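Local coordinates for azurocidin (Homo sapiens, PDB 1A7S), which kills Gram-negative bacteria, attracts monocytes and fibroblasts and binds heparin, as a neutrophil granule glycoprotein built on the serine protease fold, at residues H32-M37 and D96-L101; I73-E78 and L92-R97; P83-N88 and Q153-N158; H186-F191 and T204-F209. All coordinates share one frame; numbering follows the deposited sequence.

Interaction 1 (H32-M37 and D96-L101); sequences HARFVM and DREANL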
loop_
_atom_site.group_PDB
_atom_site.type_symbol
_atom_site.label_atom_id
_atom_site.label_comp_id
_atom_site.label_asym_id
_atom_site.label_seq_id
_atom_site.Cartn_x
_atom_site.Cartn_y
_atom_site.Cartn_z
ATOM N N HIS A 32 -11.631 -4.758 0.855
ATOM C CA HIS A 32 -13.008 -5.185 0.618
ATOM C C HIS A 32 -12.875 -6.329 -0.385
ATOM O O HIS A 32 -11.892 -6.434 -1.107
ATOM C CB HIS A 32 -13.789 -4.000 -0.002
ATOM C CG HIS A 32 -15.238 -4.264 -0.332
ATOM N ND1 HIS A 32 -16.341 -3.867 0.343
ATOM C CD2 HIS A 32 -15.721 -4.850 -1.378
ATOM C CE1 HIS A 32 -17.429 -4.306 -0.316
ATOM N NE2 HIS A 32 -17.000 -4.925 -1.407
ATOM N N ALA A 33 -13.837 -7.265 -0.385
ATOM C CA ALA A 33 -13.745 -8.354 -1.297
ATOM C C ALA A 33 -13.507 -7.985 -2.731
ATOM O O ALA A 33 -12.901 -8.731 -3.508
ATOM C CB ALA A 33 -15.029 -9.232 -1.191
ATOM N N ARG A 34 -13.926 -6.870 -3.208
ATOM C CA ARG A 34 -13.913 -6.314 -4.514
ATOM C C ARG A 34 -12.982 -5.161 -4.752
ATOM O O ARG A 34 -12.916 -4.637 -5.877
ATOM C CB ARG A 34 -15.347 -5.967 -5.016
ATOM C CG ARG A 34 -15.577 -5.906 -6.469
ATOM C CD ARG A 34 -17.064 -5.574 -6.746
ATOM N NE ARG A 34 -17.964 -6.569 -6.247
ATOM C CZ ARG A 34 -18.449 -7.594 -6.976
ATOM N NH1 ARG A 34 -17.932 -7.880 -8.172
ATOM N NH2 ARG A 34 -19.392 -8.433 -6.487
ATOM N N PHE A 35 -12.208 -4.700 -3.748
ATOM C CA PHE A 35 -11.427 -3.513 -3.917
ATOM C C PHE A 35 -10.056 -3.590 -3.215
ATOM O O PHE A 35 -9.927 -4.013 -2.084
ATOM C CB PHE A 35 -12.115 -2.227 -3.339
ATOM C CG PHE A 35 -13.367 -1.824 -4.111
ATOM C CD1 PHE A 35 -14.580 -2.381 -3.721
ATOM C CD2 PHE A 35 -13.331 -0.900 -5.090
ATOM C CE1 PHE A 35 -15.733 -1.976 -4.374
ATOM C CE2 PHE A 35 -14.451 -0.506 -5.777
ATOM C CZ PHE A 35 -15.674 -1.068 -5.397
ATOM N N VAL A 36 -9.069 -3.110 -3.960
ATOM C CA VAL A 36 -7.708 -2.903 -3.503
ATOM C C VAL A 36 -7.406 -1.427 -3.400
ATOM O O VAL A 36 -7.701 -0.632 -4.302
ATOM C CB VAL A 36 -6.703 -3.615 -4.430
ATOM C CG1 VAL A 36 -5.263 -3.143 -4.218
ATOM C CG2 VAL A 36 -6.752 -5.172 -4.073
ATOM N N MET A 37 -6.812 -1.048 -2.262
ATOM C CA MET A 37 -6.382 0.348 -2.003
ATOM C C MET A 37 -4.877 0.464 -2.308
ATOM O O MET A 37 -4.081 -0.355 -1.848
ATOM C CB MET A 37 -6.629 0.689 -0.531
ATOM C CG MET A 37 -6.208 2.086 -0.149
ATOM S SD MET A 37 -6.763 2.549 1.515
ATOM C CE MET A 37 -5.704 1.518 2.550
ATOM N N ASP A 96 -12.121 -7.416 -10.899
ATOM C CA ASP A 96 -13.087 -7.962 -11.823
ATOM C C ASP A 96 -14.133 -8.844 -11.159
ATOM O O ASP A 96 -15.168 -9.141 -11.758
ATOM C CB ASP A 96 -12.404 -8.720 -12.930
ATOM C CG ASP A 96 -11.624 -9.962 -12.551
ATOM O OD1 ASP A 96 -12.287 -11.005 -12.208
ATOM O OD2 ASP A 96 -10.433 -9.980 -12.393
ATOM N N ARG A 97 -13.853 -9.311 -9.969
ATOM C CA ARG A 97 -14.770 -10.202 -9.222
ATOM C C ARG A 97 -14.397 -10.118 -7.758
ATOM O O ARG A 97 -13.334 -9.567 -7.382
ATOM C CB ARG A 97 -14.652 -11.618 -9.760
ATOM C CG ARG A 97 -13.268 -12.242 -9.387
ATOM C CD ARG A 97 -13.020 -13.534 -10.186
ATOM N NE ARG A 97 -11.787 -14.209 -9.725
ATOM C CZ ARG A 97 -10.562 -13.831 -10.131
ATOM N NH1 ARG A 97 -10.362 -12.928 -11.071
ATOM N NH2 ARG A 97 -9.497 -14.385 -9.522
ATOM N N GLU A 98 -15.176 -10.694 -6.857
ATOM C CA GLU A 98 -14.794 -10.761 -5.469
ATOM C C GLU A 98 -13.650 -11.743 -5.257
ATOM O O GLU A 98 -13.670 -12.864 -5.739
ATOM C CB GLU A 98 -15.980 -11.247 -4.577
ATOM C CG GLU A 98 -17.004 -10.107 -4.485
ATOM C CD GLU A 98 -18.112 -10.294 -3.510
ATOM O OE1 GLU A 98 -18.161 -11.307 -2.795
ATOM O OE2 GLU A 98 -19.018 -9.424 -3.478
ATOM N N ALA A 99 -12.679 -11.317 -4.461
ATOM C CA ALA A 99 -11.626 -12.204 -4.043
ATOM C C ALA A 99 -12.188 -13.212 -3.024
ATOM O O ALA A 99 -13.104 -12.916 -2.275
ATOM C CB ALA A 99 -10.556 -11.383 -3.320
ATOM N N ASN A 100 -11.614 -14.402 -3.063
ATOM C CA ASN A 100 -11.981 -15.385 -2.059
ATOM C C ASN A 100 -11.133 -15.130 -0.805
ATOM O O ASN A 100 -9.919 -14.910 -0.923
ATOM C CB ASN A 100 -11.668 -16.819 -2.527
ATOM C CG ASN A 100 -12.707 -17.467 -3.323
ATOM O OD1 ASN A 100 -13.874 -16.965 -3.354
ATOM N ND2 ASN A 100 -12.392 -18.588 -3.969
ATOM N N LEU A 101 -11.737 -15.229 0.342
ATOM C CA LEU A 101 -10.955 -15.029 1.607
ATOM C C LEU A 101 -10.409 -16.395 1.972
ATOM O O LEU A 101 -11.130 -17.331 2.231
ATOM C CB LEU A 101 -11.815 -14.402 2.691
ATOM C CG LEU A 101 -12.498 -13.073 2.210
ATOM C CD1 LEU A 101 -13.385 -12.546 3.280
ATOM C CD2 LEU A 101 -11.412 -12.091 1.759
#

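Interaction 2 (I73-E78 and L92-R97); sequences ISSMSE and LLQLDR. With EOH (ethanol), chain Q.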
loop_
_atom_site.group_PDB
_atom_site.type_symbol
_atom_site.label_atom_id
_atom_site.label_comp_id
_atom_site.label_asym_id
_atom_site.label_seq_id
_atom_site.Cartn_x
_atom_site.Cartn_y
_atom_site.Cartn_z
ATOM N N ILE A 73 -8.528 -5.078 -13.465
ATOM C CA ILE A 73 -9.014 -3.879 -12.827
ATOM C C ILE A 73 -10.202 -3.331 -13.638
ATOM O O ILE A 73 -10.003 -2.892 -14.783
ATOM C CB ILE A 73 -7.919 -2.789 -12.664
ATOM C CG1 ILE A 73 -6.750 -3.294 -11.824
ATOM C CG2 ILE A 73 -8.545 -1.543 -12.094
ATOM C CD1 ILE A 73 -5.510 -2.470 -11.935
ATOM N N SER A 74 -11.393 -3.411 -13.070
ATOM C CA SER A 74 -12.618 -2.997 -13.772
ATOM C C SER A 74 -12.879 -1.480 -13.648
ATOM O O SER A 74 -13.583 -0.903 -14.500
ATOM C CB SER A 74 -13.776 -3.766 -13.212
ATOM O OG SER A 74 -13.678 -5.146 -13.392
ATOM N N SER A 75 -12.309 -0.834 -12.670
ATOM C CA SER A 75 -12.482 0.625 -12.529
ATOM C C SER A 75 -11.523 1.156 -11.498
ATOM O O SER A 75 -11.066 0.406 -10.623
ATOM C CB SER A 75 -13.956 0.869 -12.079
ATOM O OG SER A 75 -14.122 0.985 -10.776
ATOM N N MET A 76 -11.169 2.418 -11.611
ATOM C CA MET A 76 -10.273 3.083 -10.646
ATOM C C MET A 76 -10.966 4.338 -10.156
ATOM O O MET A 76 -11.589 5.041 -10.946
ATOM C CB MET A 76 -8.986 3.539 -11.439
ATOM C CG MET A 76 -8.182 2.279 -11.939
ATOM S SD MET A 76 -6.541 2.790 -12.407
ATOM C CE MET A 76 -6.617 1.219 -14.330
ATOM N N SER A 77 -10.757 4.621 -8.864
ATOM C CA SER A 77 -11.409 5.785 -8.282
ATOM C C SER A 77 -10.338 6.564 -7.453
ATOM O O SER A 77 -9.585 5.946 -6.721
ATOM C CB SER A 77 -12.502 5.348 -7.286
ATOM O OG SER A 77 -13.515 4.596 -7.978
ATOM N N GLU A 78 -10.377 7.866 -7.586
ATOM C CA GLU A 78 -9.551 8.785 -6.780
ATOM C C GLU A 78 -10.375 9.996 -6.371
ATOM O O GLU A 78 -11.458 10.209 -6.911
ATOM C CB GLU A 78 -8.300 9.177 -7.514
ATOM C CG GLU A 78 -8.487 9.674 -8.920
ATOM C CD GLU A 78 -8.823 11.134 -9.049
ATOM O OE1 GLU A 78 -8.320 12.019 -8.313
ATOM O OE2 GLU A 78 -9.702 11.435 -9.873
ATOM N N LEU A 92 -8.474 3.590 -5.456
ATOM C CA LEU A 92 -9.152 2.331 -5.233
ATOM C C LEU A 92 -9.317 1.628 -6.579
ATOM O O LEU A 92 -9.817 2.220 -7.526
ATOM C CB LEU A 92 -10.533 2.560 -4.575
ATOM C CG LEU A 92 -10.459 3.283 -3.235
ATOM C CD1 LEU A 92 -11.876 3.275 -2.582
ATOM C CD2 LEU A 92 -9.467 2.746 -2.275
ATOM N N LEU A 93 -8.931 0.369 -6.562
ATOM C CA LEU A 93 -9.023 -0.489 -7.765
ATOM C C LEU A 93 -10.163 -1.487 -7.505
ATOM O O LEU A 93 -10.122 -2.265 -6.584
ATOM C CB LEU A 93 -7.716 -1.246 -7.933
ATOM C CG LEU A 93 -6.403 -0.475 -7.961
ATOM C CD1 LEU A 93 -5.207 -1.375 -8.103
ATOM C CD2 LEU A 93 -6.432 0.603 -9.018
ATOM N N GLN A 94 -11.157 -1.400 -8.391
ATOM C CA GLN A 94 -12.253 -2.401 -8.317
ATOM C C GLN A 94 -11.752 -3.635 -9.081
ATOM O O GLN A 94 -11.410 -3.490 -10.277
ATOM C CB GLN A 94 -13.523 -1.878 -8.899
ATOM C CG GLN A 94 -14.680 -2.853 -8.803
ATOM C CD GLN A 94 -16.009 -2.356 -9.211
ATOM O OE1 GLN A 94 -16.325 -1.168 -8.939
ATOM N NE2 GLN A 94 -16.856 -3.264 -9.675
ATOM N N LEU A 95 -11.750 -4.739 -8.428
ATOM C CA LEU A 95 -11.329 -6.026 -9.087
ATOM C C LEU A 95 -12.448 -6.530 -9.954
ATOM O O LEU A 95 -13.605 -6.193 -9.760
ATOM C CB LEU A 95 -11.004 -7.028 -7.965
ATOM C CG LEU A 95 -10.032 -6.573 -6.909
ATOM C CD1 LEU A 95 -9.817 -7.690 -5.885
ATOM C CD2 LEU A 95 -8.733 -6.160 -7.472
ATOM N N ASP A 96 -12.121 -7.416 -10.899
ATOM C CA ASP A 96 -13.087 -7.962 -11.823
ATOM C C ASP A 96 -14.133 -8.844 -11.159
ATOM O O ASP A 96 -15.168 -9.141 -11.758
ATOM C CB ASP A 96 -12.404 -8.720 -12.930
ATOM C CG ASP A 96 -11.624 -9.962 -12.551
ATOM O OD1 ASP A 96 -12.287 -11.005 -12.208
ATOM O OD2 ASP A 96 -10.433 -9.980 -12.393
ATOM N N ARG A 97 -13.853 -9.311 -9.969
ATOM C CA ARG A 97 -14.770 -10.202 -9.222
ATOM C C ARG A 97 -14.397 -10.118 -7.758
ATOM O O ARG A 97 -13.334 -9.567 -7.382
ATOM C CB ARG A 97 -14.652 -11.618 -9.760
ATOM C CG ARG A 97 -13.268 -12.242 -9.387
ATOM C CD ARG A 97 -13.020 -13.534 -10.186
ATOM N NE ARG A 97 -11.787 -14.209 -9.725
ATOM C CZ ARG A 97 -10.562 -13.831 -10.131
ATOM N NH1 ARG A 97 -10.362 -12.928 -11.071
ATOM N NH2 ARG A 97 -9.497 -14.385 -9.522
HETATM C C1 EOH Q . -19.694 -4.727 -9.790
HETATM C C2 EOH Q . -20.845 -5.053 -8.836
HETATM O O EOH Q . -19.726 -3.325 -10.180
HETATM O O HOH W 1 -12.792 1.976 -7.933
#

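Interaction 3 (P83-N88 and Q153-N158); sequences PQQNLN and QCRPNN. With EOH (ethanol), chain M.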
loop_
_atom_site.group_PDB
_atom_site.type_symbol
_atom_site.label_atom_id
_atom_site.label_comp_id
_atom_site.label_asym_id
_atom_site.label_seq_id
_atom_site.Cartn_x
_atom_site.Cartn_y
_atom_site.Cartn_z
ATOM N N PRO A 83 -0.814 15.465 -8.365
ATOM C CA PRO A 83 0.558 14.888 -8.425
ATOM C C PRO A 83 1.616 15.938 -8.135
ATOM O O PRO A 83 2.690 15.629 -7.639
ATOM C CB PRO A 83 0.667 14.368 -9.834
ATOM C CG PRO A 83 -0.506 14.872 -10.564
ATOM C CD PRO A 83 -1.555 15.321 -9.609
ATOM N N GLN A 84 1.349 17.226 -8.456
ATOM C CA GLN A 84 2.293 18.278 -8.209
ATOM C C GLN A 84 2.582 18.457 -6.736
ATOM O O GLN A 84 3.731 18.775 -6.304
ATOM C CB GLN A 84 1.942 19.556 -8.910
ATOM C CG GLN A 84 3.071 20.579 -9.162
ATOM C CD GLN A 84 3.313 21.445 -7.921
ATOM O OE1 GLN A 84 2.311 21.703 -7.181
ATOM N NE2 GLN A 84 4.532 21.788 -7.669
ATOM N N GLN A 85 1.562 18.351 -5.902
ATOM C CA GLN A 85 1.684 18.547 -4.475
ATOM C C GLN A 85 1.782 17.213 -3.767
ATOM O O GLN A 85 1.856 17.189 -2.530
ATOM C CB GLN A 85 0.495 19.372 -4.001
ATOM C CG GLN A 85 0.537 20.840 -4.308
ATOM C CD GLN A 85 1.604 21.579 -3.566
ATOM O OE1 GLN A 85 1.676 21.469 -2.310
ATOM N NE2 GLN A 85 2.515 22.231 -4.298
ATOM N N ASN A 86 1.693 16.121 -4.527
ATOM C CA ASN A 86 1.648 14.806 -3.843
ATOM C C ASN A 86 0.507 14.778 -2.885
ATOM O O ASN A 86 0.673 14.282 -1.705
ATOM C CB ASN A 86 2.999 14.614 -3.132
ATOM C CG ASN A 86 4.149 14.552 -4.118
ATOM O OD1 ASN A 86 5.137 15.318 -4.099
ATOM N ND2 ASN A 86 3.994 13.650 -5.093
ATOM N N LEU A 87 -0.631 15.314 -3.266
ATOM C CA LEU A 87 -1.775 15.396 -2.329
ATOM C C LEU A 87 -2.877 14.408 -2.699
ATOM O O LEU A 87 -3.133 14.196 -3.915
ATOM C CB LEU A 87 -2.416 16.785 -2.411
ATOM C CG LEU A 87 -1.841 17.896 -1.601
ATOM C CD1 LEU A 87 -2.738 19.105 -1.810
ATOM C CD2 LEU A 87 -1.487 17.616 -0.181
ATOM N N ASN A 88 -3.513 13.854 -1.733
ATOM C CA ASN A 88 -4.621 12.936 -1.941
ATOM C C ASN A 88 -4.206 11.761 -2.759
ATOM O O ASN A 88 -4.868 11.342 -3.699
ATOM C CB ASN A 88 -5.805 13.671 -2.498
ATOM C CG ASN A 88 -6.384 14.766 -1.606
ATOM O OD1 ASN A 88 -5.950 15.009 -0.513
ATOM N ND2 ASN A 88 -7.428 15.394 -2.157
ATOM N N GLN A 153 7.188 17.417 11.398
ATOM C CA GLN A 153 8.077 16.841 10.397
ATOM C C GLN A 153 7.265 16.325 9.213
ATOM O O GLN A 153 7.740 15.793 8.228
ATOM C CB GLN A 153 8.787 15.614 11.125
ATOM C CG GLN A 153 9.644 16.228 12.265
ATOM C CD GLN A 153 10.316 15.226 13.121
ATOM O OE1 GLN A 153 10.359 13.997 12.757
ATOM N NE2 GLN A 153 10.872 15.623 14.267
ATOM N N CYS A 154 5.944 16.517 9.345
ATOM C CA CYS A 154 5.043 15.942 8.320
ATOM C C CYS A 154 4.155 17.093 7.791
ATOM O O CYS A 154 4.499 18.265 7.834
ATOM C CB CYS A 154 4.220 14.862 8.980
ATOM S SG CYS A 154 3.488 13.597 7.949
ATOM N N ARG A 155 3.024 16.701 7.253
ATOM C CA ARG A 155 2.019 17.665 6.763
ATOM C C ARG A 155 0.666 16.985 6.952
ATOM O O ARG A 155 0.601 15.753 7.031
ATOM C CB ARG A 155 2.292 17.871 5.257
ATOM C CG ARG A 155 2.158 16.602 4.507
ATOM C CD ARG A 155 3.071 16.602 3.242
ATOM N NE ARG A 155 2.444 17.164 2.194
ATOM C CZ ARG A 155 2.325 17.060 0.893
ATOM N NH1 ARG A 155 2.137 15.871 0.314
ATOM N NH2 ARG A 155 2.419 18.112 0.105
ATOM N N PRO A 156 -0.391 17.757 7.127
ATOM C CA PRO A 156 -1.688 17.214 7.456
ATOM C C PRO A 156 -2.215 16.129 6.556
ATOM O O PRO A 156 -2.888 15.198 7.068
ATOM C CB PRO A 156 -2.614 18.407 7.561
ATOM C CG PRO A 156 -1.764 19.579 7.785
ATOM C CD PRO A 156 -0.407 19.270 7.148
ATOM N N ASN A 157 -1.943 16.162 5.262
ATOM C CA ASN A 157 -2.485 15.143 4.335
ATOM C C ASN A 157 -1.849 13.760 4.510
ATOM O O ASN A 157 -2.360 12.796 3.942
ATOM C CB ASN A 157 -2.166 15.601 2.881
ATOM C CG ASN A 157 -3.086 15.009 1.882
ATOM O OD1 ASN A 157 -2.658 14.283 0.968
ATOM N ND2 ASN A 157 -4.364 15.283 2.024
ATOM N N ASN A 158 -0.749 13.706 5.246
ATOM C CA ASN A 158 0.054 12.518 5.373
ATOM C C ASN A 158 0.188 12.049 6.800
ATOM O O ASN A 158 -0.014 12.821 7.750
ATOM C CB ASN A 158 1.468 12.761 4.810
ATOM C CG ASN A 158 1.413 12.976 3.291
ATOM O OD1 ASN A 158 1.364 11.956 2.493
ATOM N ND2 ASN A 158 1.436 14.137 2.853
HETATM C C1 EOH M . 10.606 15.929 6.047
HETATM C C2 EOH M . 10.434 16.609 4.738
HETATM O O EOH M . 10.020 16.525 7.204
#

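Interaction 4 (H186-F191 and T204-F209); sequences HGVASF and TRVALF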
loop_
_atom_site.group_PDB
_atom_site.type_symbol
_atom_site.label_atom_id
_atom_site.label_comp_id
_atom_site.label_asym_id
_atom_site.label_seq_id
_atom_site.Cartn_x
_atom_site.Cartn_y
_atom_site.Cartn_z
ATOM N N HIS A 186 -3.523 2.758 8.308
ATOM C CA HIS A 186 -3.502 4.210 8.553
ATOM C C HIS A 186 -2.795 4.952 7.457
ATOM O O HIS A 186 -2.957 6.172 7.388
ATOM C CB HIS A 186 -2.807 4.465 9.915
ATOM C CG HIS A 186 -3.731 4.422 11.068
ATOM N ND1 HIS A 186 -4.628 5.436 11.275
ATOM C CD2 HIS A 186 -3.965 3.429 11.998
ATOM C CE1 HIS A 186 -5.335 5.101 12.383
ATOM N NE2 HIS A 186 -4.941 3.902 12.802
ATOM N N GLY A 187 -2.037 4.300 6.583
ATOM C CA GLY A 187 -1.366 4.973 5.545
ATOM C C GLY A 187 -1.273 4.136 4.259
ATOM O O GLY A 187 -1.379 2.950 4.285
ATOM N N VAL A 188 -1.051 4.869 3.170
ATOM C CA VAL A 188 -0.754 4.312 1.861
ATOM C C VAL A 188 0.592 4.922 1.411
ATOM O O VAL A 188 0.703 6.138 1.359
ATOM C CB VAL A 188 -1.841 4.646 0.829
ATOM C CG1 VAL A 188 -1.408 4.223 -0.568
ATOM C CG2 VAL A 188 -3.149 3.931 1.200
ATOM N N ALA A 189 1.602 4.082 1.144
ATOM C CA ALA A 189 2.913 4.629 0.834
ATOM C C ALA A 189 2.880 5.533 -0.373
ATOM O O ALA A 189 2.363 5.171 -1.447
ATOM C CB ALA A 189 3.926 3.491 0.643
ATOM N N SER A 190 3.402 6.743 -0.215
ATOM C CA SER A 190 3.353 7.754 -1.244
ATOM C C SER A 190 4.699 8.168 -1.748
ATOM O O SER A 190 5.005 8.007 -2.942
ATOM C CB SER A 190 2.502 8.918 -0.859
ATOM O OG SER A 190 2.412 9.956 -1.742
ATOM N N PHE A 191 5.548 8.750 -0.915
ATOM C CA PHE A 191 6.860 9.182 -1.362
ATOM C C PHE A 191 7.811 9.265 -0.200
ATOM O O PHE A 191 7.407 9.282 0.963
ATOM C CB PHE A 191 6.763 10.510 -2.126
ATOM C CG PHE A 191 6.375 11.702 -1.260
ATOM C CD1 PHE A 191 5.065 12.022 -1.001
ATOM C CD2 PHE A 191 7.349 12.524 -0.677
ATOM C CE1 PHE A 191 4.700 13.098 -0.206
ATOM C CE2 PHE A 191 6.982 13.607 0.097
ATOM C CZ PHE A 191 5.634 13.900 0.347
ATOM N N THR A 204 -0.076 8.525 2.591
ATOM C CA THR A 204 -1.389 9.204 2.571
ATOM C C THR A 204 -2.136 8.857 3.819
ATOM O O THR A 204 -2.161 7.682 4.219
ATOM C CB THR A 204 -2.149 8.700 1.324
ATOM O OG1 THR A 204 -1.269 8.908 0.242
ATOM C CG2 THR A 204 -3.499 9.442 1.173
ATOM N N ARG A 205 -2.718 9.846 4.483
ATOM C CA ARG A 205 -3.435 9.646 5.724
ATOM C C ARG A 205 -4.826 9.083 5.442
ATOM O O ARG A 205 -5.763 9.810 5.167
ATOM C CB ARG A 205 -3.501 10.957 6.486
ATOM C CG ARG A 205 -4.105 10.789 7.898
ATOM C CD ARG A 205 -4.141 12.142 8.690
ATOM N NE ARG A 205 -2.764 12.477 9.110
ATOM C CZ ARG A 205 -2.219 12.179 10.282
ATOM N NH1 ARG A 205 -2.853 11.325 11.121
ATOM N NH2 ARG A 205 -1.056 12.640 10.617
ATOM N N VAL A 206 -4.949 7.784 5.525
ATOM C CA VAL A 206 -6.147 7.044 5.154
ATOM C C VAL A 206 -7.373 7.545 5.876
ATOM O O VAL A 206 -8.468 7.646 5.291
ATOM C CB VAL A 206 -5.967 5.551 5.306
ATOM C CG1 VAL A 206 -7.263 4.775 5.046
ATOM C CG2 VAL A 206 -4.915 5.009 4.347
ATOM N N ALA A 207 -7.240 7.847 7.152
ATOM C CA ALA A 207 -8.397 8.239 7.942
ATOM C C ALA A 207 -9.089 9.502 7.438
ATOM O O ALA A 207 -10.262 9.723 7.733
ATOM C CB ALA A 207 -8.035 8.390 9.400
ATOM N N LEU A 208 -8.384 10.316 6.676
ATOM C CA LEU A 208 -9.033 11.518 6.105
ATOM C C LEU A 208 -10.039 11.152 5.038
ATOM O O LEU A 208 -10.859 11.989 4.664
ATOM C CB LEU A 208 -7.983 12.429 5.491
ATOM C CG LEU A 208 -6.997 13.100 6.413
ATOM C CD1 LEU A 208 -5.994 13.909 5.600
ATOM C CD2 LEU A 208 -7.770 13.925 7.433
ATOM N N PHE A 209 -9.884 9.968 4.452
ATOM C CA PHE A 209 -10.630 9.548 3.241
ATOM C C PHE A 209 -11.622 8.432 3.538
ATOM O O PHE A 209 -12.195 7.882 2.598
ATOM C CB PHE A 209 -9.622 9.026 2.200
ATOM C CG PHE A 209 -8.667 10.091 1.729
ATOM C CD1 PHE A 209 -9.019 10.833 0.630
ATOM C CD2 PHE A 209 -7.472 10.291 2.340
ATOM C CE1 PHE A 209 -8.219 11.919 0.295
ATOM C CE2 PHE A 209 -6.634 11.306 1.985
ATOM C CZ PHE A 209 -7.022 12.149 0.961
HETATM O O HOH W 2 -4.878 7.420 8.915
#

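Interaction 1 (H32-M37 and D96-L101)
One face of the R34 guanidinium is taken by E98, whose CG stands 3.5 Å from NH2, displaced toward the rim of the group; R97 CA approaches obliquely. The guanidinium and the E98 carboxylate are turned 69° against each other. The salt bridge between R34 NH2 and E98 OE2 is weak, 3.2 Å long and bent at the hydrogen. The R34 chain bends at chi3 (-62°), which places NE 4.1 Å from E98 CG. The R97 guanidinium meets D96 OD1 at its edge, in plane, through NH1 at 2.9 Å, on the syn lone pair.

The firm link is made by backbone: A99 N donates to A33 O at 2.8 Å, almost straight at 172°, and E98 CA adds a CA-H...O contact to the same oxygen. Beside it A33 CB packs on E98 CG at 3.9 Å. A33 and R34 are the central residues of a type I turn from H32 to F35, within the region with antibiotic activity. The turn joins strands 23-32 and 35-38 of the six-stranded barrel; the loop of E98 leaves strand 91-95, which pairs with 35-38, while H32 and F35 lean on helix 210-218.

Interaction 2 (I73-E78 and L92-R97)
I73 meets L93 through its outermost carbon, CD1 lying 4.0 Å from L93 CD1, their side chains running obliquely. Its CA also makes a CA-H...O contact with Q94 O. That oxygen takes the amide of S74 N, at 2.8 Å, while the S74 hydroxyl, in the conformer given, rests against the backbone of D96 with OG 3.3 Å from D96 CA. S75 returns the pairing: its O accepts from Q94 N at 2.9 Å, and its OG is 3.5 Å from Q94 CB.

Strands 69-77 and 91-95 are antiparallel neighbours in the six-stranded barrel of this chymotrypsin-like fold, the N-to-C directions of their short segments 149° apart; strand 35-38 flanks 91-95 across its other edge. In Q94 chi1 (-178°) sets CG anti to the backbone N and the chain runs on extended; its amide ends with OE1 accepting from G221 N and NE2 donating to the oxygen of an ethanol, probably from the crystallisation liquor.

At M76 the side chain lies beside L93, pointing the same way, CG 3.8 Å from L93 CD2, again for one of two conformers. S77 pairs with L92 by two backbone bonds. One water joins this pair to S75: it donates to L92 O and bonds S77 OG at 2.7 Å and, at greater length, S75 OG, while W212 and V216 of helix 210-218 touch both S77 and L92.

Interaction 3 (P83-N88 and Q153-N158)
A single carbonyl oxygen, Q85 O, is gripped end-on by both terminal nitrogens of R155, NH2 at 2.8 Å and NH1 at 3.1 Å. The oxygen lies in the guanidinium plane, and both donors lie in the plane of the carbonyl. NH1 reaches on to N86 O in a third, weak bond. L87 CD2 sits over one face of the guanidinium, 3.9 Å from NH2. In R155 chi1 (61°) sets CG between the backbone N and the carbonyl carbon, and a bend at chi3 then places NE.

N157 makes the second grip, using both ends of its amide on N88. Its OD1 accepts from N88 N at 2.9 Å in a nearly straight bond (175°), and its ND2 donates to N88 OD1 at 3.0 Å. The two side chains cross at about a right angle with their amide planes 33° apart. L87 CD2 also packs against N157, 3.7 Å from CG.

One segment is the loop between strands 69-77 and 91-95, with a G1 bulge at N86 and L87, the other a type I turn leading into strand 158-162, beside the disulfide of C154 and C160. Three backbone groups of the first loop are bonded by side chains of the second, one of them weakly, which restrains its path; the partly negative carbonyl oxygens would be expected to stabilise the positive charge of R155.

Interaction 4 (H186-F191 and T204-F209)
V188 and V206 meet through matching branches, CG2 to CG2 at 3.8 Å, their side chains crossing at about a right angle. Both hold CG1 anti to the backbone N, which leaves CG2 anti to the carbonyl carbon in each. The same V206 methyl lies 3.7 Å from G187 N. T204 puts OG1 beside its own backbone N (chi1 -53°), where it stands 3.9 Å from S190 CB; its hydroxyl is bonded to D89 O, and S190 OG, in the conformer given, to D89 OD2.

These side chains hang on an antiparallel hairpin, strands 184-192 and 201-205, within the second sheet of the chymotrypsin-like fold. T204 N donates to V188 O at 2.8 Å, and V188 N returns a longer bond to T204 O. Beyond them V206 N reaches H186 O at 3.2 Å from well above the carbonyl plane, 51° out of it, just where the chain turns into a 3-10 segment.

A water ties this end together: it donates to H186 O, accepts from A207 N and lies 3.1 Å from H186 ND1. H186 O therefore accepts from both an amide and a water, so a buried carbonyl keeps its polar bonds as the strand pairing stops.

In the fold
Interactions 1 and 2 belong to the six-stranded barrel. Their centres lie 9 Å apart, they share D96 and R97, and strands 35-38 and 91-95 join them by backbone bonds between R34 and L95 and between V36 and L93. Interaction 4 sits in the seven-stranded sheet and interaction 3 beside it, their centres also 9 Å apart, linked through R205 to N157 and N158. Interaction 3 crosses interactions 1 and 2 along the chain, tying the 83-88 loop to the second half; interaction 4 comes last. M37 packs against V188 and V206, bringing interactions 1 and 4 into touch although their centres are 20 Å apart. Interaction 3 and this M37 packing span the two halves of the protease homologue.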